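Local coordinates for glycosyl hydrolases family 2, sugar binding domain protein (Bacteroides uniformis str. 3978 T3 ii, PDB 6D1P) that is a gut bacterial beta-glucuronidase of glycoside hydrolase family 2 that probably hydrolyses the O-glycosidic bonds of glucuronide substrates, at residues Leu623-His628 and Ile689-Tyr694; Asn648-Glu653 and Gly693-Leu698. One frame throughout, in Å; residues are numbered along the deposited sequence.

Contact 1 of 2, residues Leu623-His628 and Ile689-Tyr694; sequences LHIYGH and ITATGY
The methyl CB of A691 is the small target on which two larger side chains converge. I625 reaches it with both CG1 and CD1, the latter 3.7 Å away, because its CG1 is turned anti to the carbonyl carbon (chi1 -55°) and the chain then runs out extended. L623, two residues earlier on the same strand, has its CG anti to the backbone N (chi1 177°) and lays CD2 over the backbone, 3.4 Å from G693 N, and also 3.9 Å from A691 CB. At the other end I625 crosses I689 obliquely, CG2 to CG2 at 4.2 Å. The two strands, nearly antiparallel at 158° with axes 7.8 Å apart, belong to different sheets, so this is face-to-face packing of a beta sandwich, held by apolar contact. An alanine in place of I625 would remove the branches that meet A691 and I689 and would probably loosen the sandwich interior here. Further out, I643 and I704 also touch I625, and V652 and V645 touch L623. D702, on the neighbouring strand 698-709, bridges the two layers: its OD2 accepts hydrogen bonds from I625 N and H628 NE2, while its backbone pairs with A691.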
loop_
_atom_site.group_PDB
_atom_site.type_symbol
_atom_site.label_atom_id
_atom_site.label_comp_id
_atom_site.label_asym_id
_atom_site.label_seq_id
_atom_site.Cartn_x
_atom_site.Cartn_y
_atom_site.Cartn_z
ATOM N N LEU A 623 17.249 43.676 3.632
ATOM C CA LEU A 623 18.611 43.483 4.094
ATOM C C LEU A 623 18.651 42.103 4.741
ATOM O O LEU A 623 17.818 41.813 5.605
ATOM C CB LEU A 623 18.988 44.578 5.100
ATOM C CG LEU A 623 20.346 44.571 5.791
ATOM C CD1 LEU A 623 21.445 44.891 4.800
ATOM C CD2 LEU A 623 20.353 45.590 6.930
ATOM N N HIS A 624 19.581 41.246 4.312
ATOM C CA HIS A 624 19.689 39.892 4.854
ATOM C C HIS A 624 21.156 39.528 4.957
ATOM O O HIS A 624 21.826 39.346 3.938
ATOM C CB HIS A 624 18.955 38.854 3.993
ATOM C CG HIS A 624 19.047 37.442 4.523
ATOM N ND1 HIS A 624 18.066 36.868 5.309
ATOM C CD2 HIS A 624 20.013 36.502 4.388
ATOM C CE1 HIS A 624 18.417 35.633 5.623
ATOM N NE2 HIS A 624 19.597 35.387 5.081
ATOM N N ILE A 625 21.644 39.404 6.184
ATOM C CA ILE A 625 22.969 38.855 6.402
ATOM C C ILE A 625 22.926 37.366 6.115
ATOM O O ILE A 625 22.082 36.640 6.655
ATOM C CB ILE A 625 23.424 39.116 7.841
ATOM C CG1 ILE A 625 23.352 40.619 8.158
ATOM C CG2 ILE A 625 24.805 38.524 8.064
ATOM C CD1 ILE A 625 23.373 40.929 9.654
ATOM N N TYR A 626 23.831 36.899 5.269
ATOM C CA TYR A 626 23.882 35.478 4.989
ATOM C C TYR A 626 24.438 34.743 6.204
ATOM O O TYR A 626 25.566 35.000 6.635
ATOM C CB TYR A 626 24.713 35.202 3.733
ATOM C CG TYR A 626 25.051 33.745 3.566
ATOM C CD1 TYR A 626 24.070 32.756 3.704
ATOM C CD2 TYR A 626 26.352 33.340 3.301
ATOM C CE1 TYR A 626 24.391 31.412 3.572
ATOM C CE2 TYR A 626 26.675 32.006 3.159
ATOM C CZ TYR A 626 25.690 31.050 3.292
ATOM O OH TYR A 626 26.021 29.721 3.161
ATOM N N GLY A 627 23.642 33.821 6.751
ATOM C CA GLY A 627 24.095 32.987 7.843
ATOM C C GLY A 627 23.102 32.830 8.981
ATOM O O GLY A 627 23.470 32.320 10.034
ATOM N N HIS A 628 21.851 33.258 8.793
ATOM C CA HIS A 628 20.829 33.030 9.811
ATOM C C HIS A 628 20.721 31.551 10.179
ATOM O O HIS A 628 20.469 31.207 11.342
ATOM C CB HIS A 628 19.475 33.528 9.318
ATOM C CG HIS A 628 19.302 35.008 9.381
ATOM N ND1 HIS A 628 18.488 35.618 10.310
ATOM C CD2 HIS A 628 19.808 36.001 8.612
ATOM C CE1 HIS A 628 18.509 36.923 10.120
ATOM N NE2 HIS A 628 19.301 37.182 9.096
ATOM N N ILE A 689 26.737 39.760 14.938
ATOM C CA ILE A 689 26.969 40.395 13.648
ATOM C C ILE A 689 25.686 41.109 13.281
ATOM O O ILE A 689 24.623 40.485 13.213
ATOM C CB ILE A 689 27.362 39.385 12.559
ATOM C CG1 ILE A 689 28.798 38.912 12.771
ATOM C CG2 ILE A 689 27.203 39.998 11.170
ATOM C CD1 ILE A 689 29.002 37.436 12.528
ATOM N N THR A 690 25.769 42.416 13.087
ATOM C CA THR A 690 24.597 43.183 12.712
ATOM C C THR A 690 24.900 43.981 11.460
ATOM O O THR A 690 26.057 44.232 11.119
ATOM C CB THR A 690 24.158 44.130 13.827
ATOM O OG1 THR A 690 25.182 45.112 14.026
ATOM C CG2 THR A 690 23.922 43.360 15.115
ATOM N N ALA A 691 23.828 44.408 10.807
ATOM C CA ALA A 691 23.910 45.188 9.589
ATOM C C ALA A 691 22.811 46.230 9.588
ATOM O O ALA A 691 21.694 45.980 10.054
ATOM C CB ALA A 691 23.779 44.311 8.329
ATOM N N THR A 692 23.140 47.396 9.045
ATOM C CA THR A 692 22.153 48.427 8.790
ATOM C C THR A 692 22.283 48.884 7.343
ATOM O O THR A 692 23.381 49.195 6.868
ATOM C CB THR A 692 22.313 49.602 9.762
ATOM O OG1 THR A 692 22.119 49.129 11.102
ATOM C CG2 THR A 692 21.287 50.681 9.461
ATOM N N GLY A 693 21.168 48.875 6.639
ATOM C CA GLY A 693 21.110 49.335 5.273
ATOM C C GLY A 693 20.346 50.638 5.261
ATOM O O GLY A 693 19.431 50.847 6.065
ATOM N N TYR A 694 20.737 51.519 4.354
ATOM C CA TYR A 694 20.133 52.831 4.250
ATOM C C TYR A 694 19.502 52.942 2.877
ATOM O O TYR A 694 20.161 52.673 1.866
ATOM C CB TYR A 694 21.181 53.923 4.474
ATOM C CG TYR A 694 22.019 53.701 5.720
ATOM C CD1 TYR A 694 21.628 54.238 6.953
ATOM C CD2 TYR A 694 23.199 52.950 5.669
ATOM C CE1 TYR A 694 22.393 54.044 8.102
ATOM C CE2 TYR A 694 23.970 52.749 6.811
ATOM C CZ TYR A 694 23.564 53.300 8.029
ATOM O OH TYR A 694 24.331 53.103 9.168
#

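Contact 2 of 2, residues Asn648-Glu653 and Gly693-Leu698; sequences NCPEVE and GYDGKL
Backbone pairing comes first. Y694 N donates to E651 O over 2.8 Å, nearly straight at 164° and close to the C=O axis, making E651 and Y694 an antiparallel hydrogen-bonded pair. The same carbonyl also receives a CA-H...O contact from G693 CA at 3.2 Å. V652 and G693 form the next, non-hydrogen-bonded pair, and their CA atoms lie 4.0 Å apart. A side chain on G693 would be crowded by C649 SG and V652 CG2, so glycine lets the strands close in.

The polar side-chain contact is made by Y694. With CG beside the backbone N (chi1 -49°), its ring runs along the neighbouring strand, and the hydroxyl gives a weak hydrogen bond to E653 OE2 at 3.2 Å, the carboxylate and ring planes being 51° apart. R663, from the next strand over, makes a cation-pi contact with this ring, which the positive charge would probably polarise. These strands are inner members of a five-stranded sheet in the beta sandwich that follows the TIM barrel, within the region assigned to DUF4982. A type II' turn, D695 to L698, closed by backbone bonds in both directions, returns the chain as strand 698-709 in a beta hairpin.

Among van der Waals contacts, CB of E653 lies at the edge of the Y694 ring, near its plane, 4.1 Å from CE2. Where 651-653 begins, P650 sets CD against Y694 O at 3.2 Å and crosses D695 obliquely, with OD1 3.6 Å from that same CD. C649 rests CB 3.7 Å from Y694 O, while its SG, anti to the carbonyl carbon, lies against G693.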
loop_
_atom_site.group_PDB
_atom_site.type_symbol
_atom_site.label_atom_id
_atom_site.label_comp_id
_atom_site.label_asym_id
_atom_site.label_seq_id
_atom_site.Cartn_x
_atom_site.Cartn_y
_atom_site.Cartn_z
ATOM N N ASN A 648 19.091 45.023 -1.317
ATOM C CA ASN A 648 18.872 45.991 -2.380
ATOM C C ASN A 648 18.984 47.435 -1.887
ATOM O O ASN A 648 18.568 48.354 -2.603
ATOM C CB ASN A 648 17.503 45.776 -3.029
ATOM C CG ASN A 648 16.386 45.730 -2.011
ATOM O OD1 ASN A 648 16.623 45.840 -0.796
ATOM N ND2 ASN A 648 15.161 45.574 -2.492
ATOM N N CYS A 649 19.487 47.648 -0.667
ATOM C CA CYS A 649 19.710 49.003 -0.174
ATOM C C CYS A 649 20.986 49.571 -0.795
ATOM O O CYS A 649 21.978 48.845 -0.936
ATOM C CB CYS A 649 19.822 49.019 1.358
ATOM S SG CYS A 649 18.246 48.826 2.276
ATOM N N PRO A 650 20.999 50.861 -1.169
ATOM C CA PRO A 650 22.213 51.427 -1.801
ATOM C C PRO A 650 23.456 51.329 -0.935
ATOM O O PRO A 650 24.550 51.090 -1.463
ATOM C CB PRO A 650 21.826 52.888 -2.065
ATOM C CG PRO A 650 20.338 52.868 -2.171
ATOM C CD PRO A 650 19.856 51.788 -1.219
ATOM N N GLU A 651 23.317 51.484 0.383
ATOM C CA GLU A 651 24.437 51.432 1.312
ATOM C C GLU A 651 24.073 50.556 2.494
ATOM O O GLU A 651 22.941 50.589 2.987
ATOM C CB GLU A 651 24.825 52.812 1.846
ATOM C CG GLU A 651 26.026 53.440 1.172
ATOM C CD GLU A 651 26.424 54.757 1.835
ATOM O OE1 GLU A 651 27.597 54.886 2.259
ATOM O OE2 GLU A 651 25.546 55.650 1.943
ATOM N N VAL A 652 25.054 49.803 2.961
ATOM C CA VAL A 652 24.875 48.861 4.051
ATOM C C VAL A 652 26.096 48.965 4.933
ATOM O O VAL A 652 27.227 48.935 4.435
ATOM C CB VAL A 652 24.703 47.410 3.552
ATOM C CG1 VAL A 652 24.783 46.438 4.719
ATOM C CG2 VAL A 652 23.395 47.270 2.796
ATOM N N GLU A 653 25.879 49.082 6.234
ATOM C CA GLU A 653 26.966 49.063 7.194
ATOM C C GLU A 653 26.894 47.791 8.030
ATOM O O GLU A 653 25.818 47.411 8.513
ATOM C CB GLU A 653 26.937 50.303 8.088
ATOM C CG GLU A 653 28.072 50.311 9.098
ATOM C CD GLU A 653 28.338 51.682 9.708
ATOM O OE1 GLU A 653 29.462 51.838 10.237
ATOM O OE2 GLU A 653 27.443 52.573 9.647
ATOM N N GLY A 693 21.168 48.875 6.639
ATOM C CA GLY A 693 21.110 49.335 5.273
ATOM C C GLY A 693 20.346 50.638 5.261
ATOM O O GLY A 693 19.431 50.847 6.065
ATOM N N TYR A 694 20.737 51.519 4.354
ATOM C CA TYR A 694 20.133 52.831 4.250
ATOM C C TYR A 694 19.502 52.942 2.877
ATOM O O TYR A 694 20.161 52.673 1.866
ATOM C CB TYR A 694 21.181 53.923 4.474
ATOM C CG TYR A 694 22.019 53.701 5.720
ATOM C CD1 TYR A 694 21.628 54.238 6.953
ATOM C CD2 TYR A 694 23.199 52.950 5.669
ATOM C CE1 TYR A 694 22.393 54.044 8.102
ATOM C CE2 TYR A 694 23.970 52.749 6.811
ATOM C CZ TYR A 694 23.564 53.300 8.029
ATOM O OH TYR A 694 24.331 53.103 9.168
ATOM N N ASP A 695 18.216 53.276 2.845
ATOM C CA ASP A 695 17.550 53.678 1.610
ATOM C C ASP A 695 16.887 55.017 1.912
ATOM O O ASP A 695 15.782 55.063 2.465
ATOM C CB ASP A 695 16.543 52.635 1.122
ATOM C CG ASP A 695 15.922 53.014 -0.231
ATOM O OD1 ASP A 695 16.679 53.444 -1.134
ATOM O OD2 ASP A 695 14.685 52.898 -0.390
ATOM N N GLY A 696 17.577 56.101 1.563
ATOM C CA GLY A 696 17.121 57.423 1.933
ATOM C C GLY A 696 16.978 57.512 3.435
ATOM O O GLY A 696 17.974 57.428 4.160
ATOM N N LYS A 697 15.741 57.635 3.913
ATOM C CA LYS A 697 15.478 57.706 5.343
ATOM C C LYS A 697 15.097 56.363 5.962
ATOM O O LYS A 697 15.021 56.270 7.195
ATOM C CB LYS A 697 14.388 58.743 5.616
ATOM C CG LYS A 697 14.913 60.175 5.600
ATOM C CD LYS A 697 13.822 61.165 5.254
ATOM C CE LYS A 697 13.284 60.940 3.848
ATOM N NZ LYS A 697 11.792 60.909 3.873
ATOM N N LEU A 698 14.893 55.317 5.157
ATOM C CA LEU A 698 14.596 53.991 5.695
ATOM C C LEU A 698 15.884 53.418 6.271
ATOM O O LEU A 698 16.855 53.193 5.542
ATOM C CB LEU A 698 14.009 53.083 4.610
ATOM C CG LEU A 698 13.077 53.718 3.563
ATOM C CD1 LEU A 698 12.652 52.715 2.490
ATOM C CD2 LEU A 698 11.855 54.397 4.193
#

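Overall arrangement
Strand 685-695 is held in two directions at once: in contact 1 it packs through its face against strand 623-625 of a three-stranded antiparallel sheet, and in contact 2 it pairs side by side with 651-656 in its own five-stranded sheet. The contact centres are 11 Å apart, and the segments overlap at G693 and Y694, of which G693 takes part in both contacts. Along the chain the order is 623-628, 648-653, then 689-698, so the last segment closes both contacts. L623 CD1 packs on V652 CG2 at 3.7 Å, linking them directly. The shared strand thus joins sheet pairing to packing between layers, in a domain built from chain that follows the TIM barrel, well away from the centre of the chain.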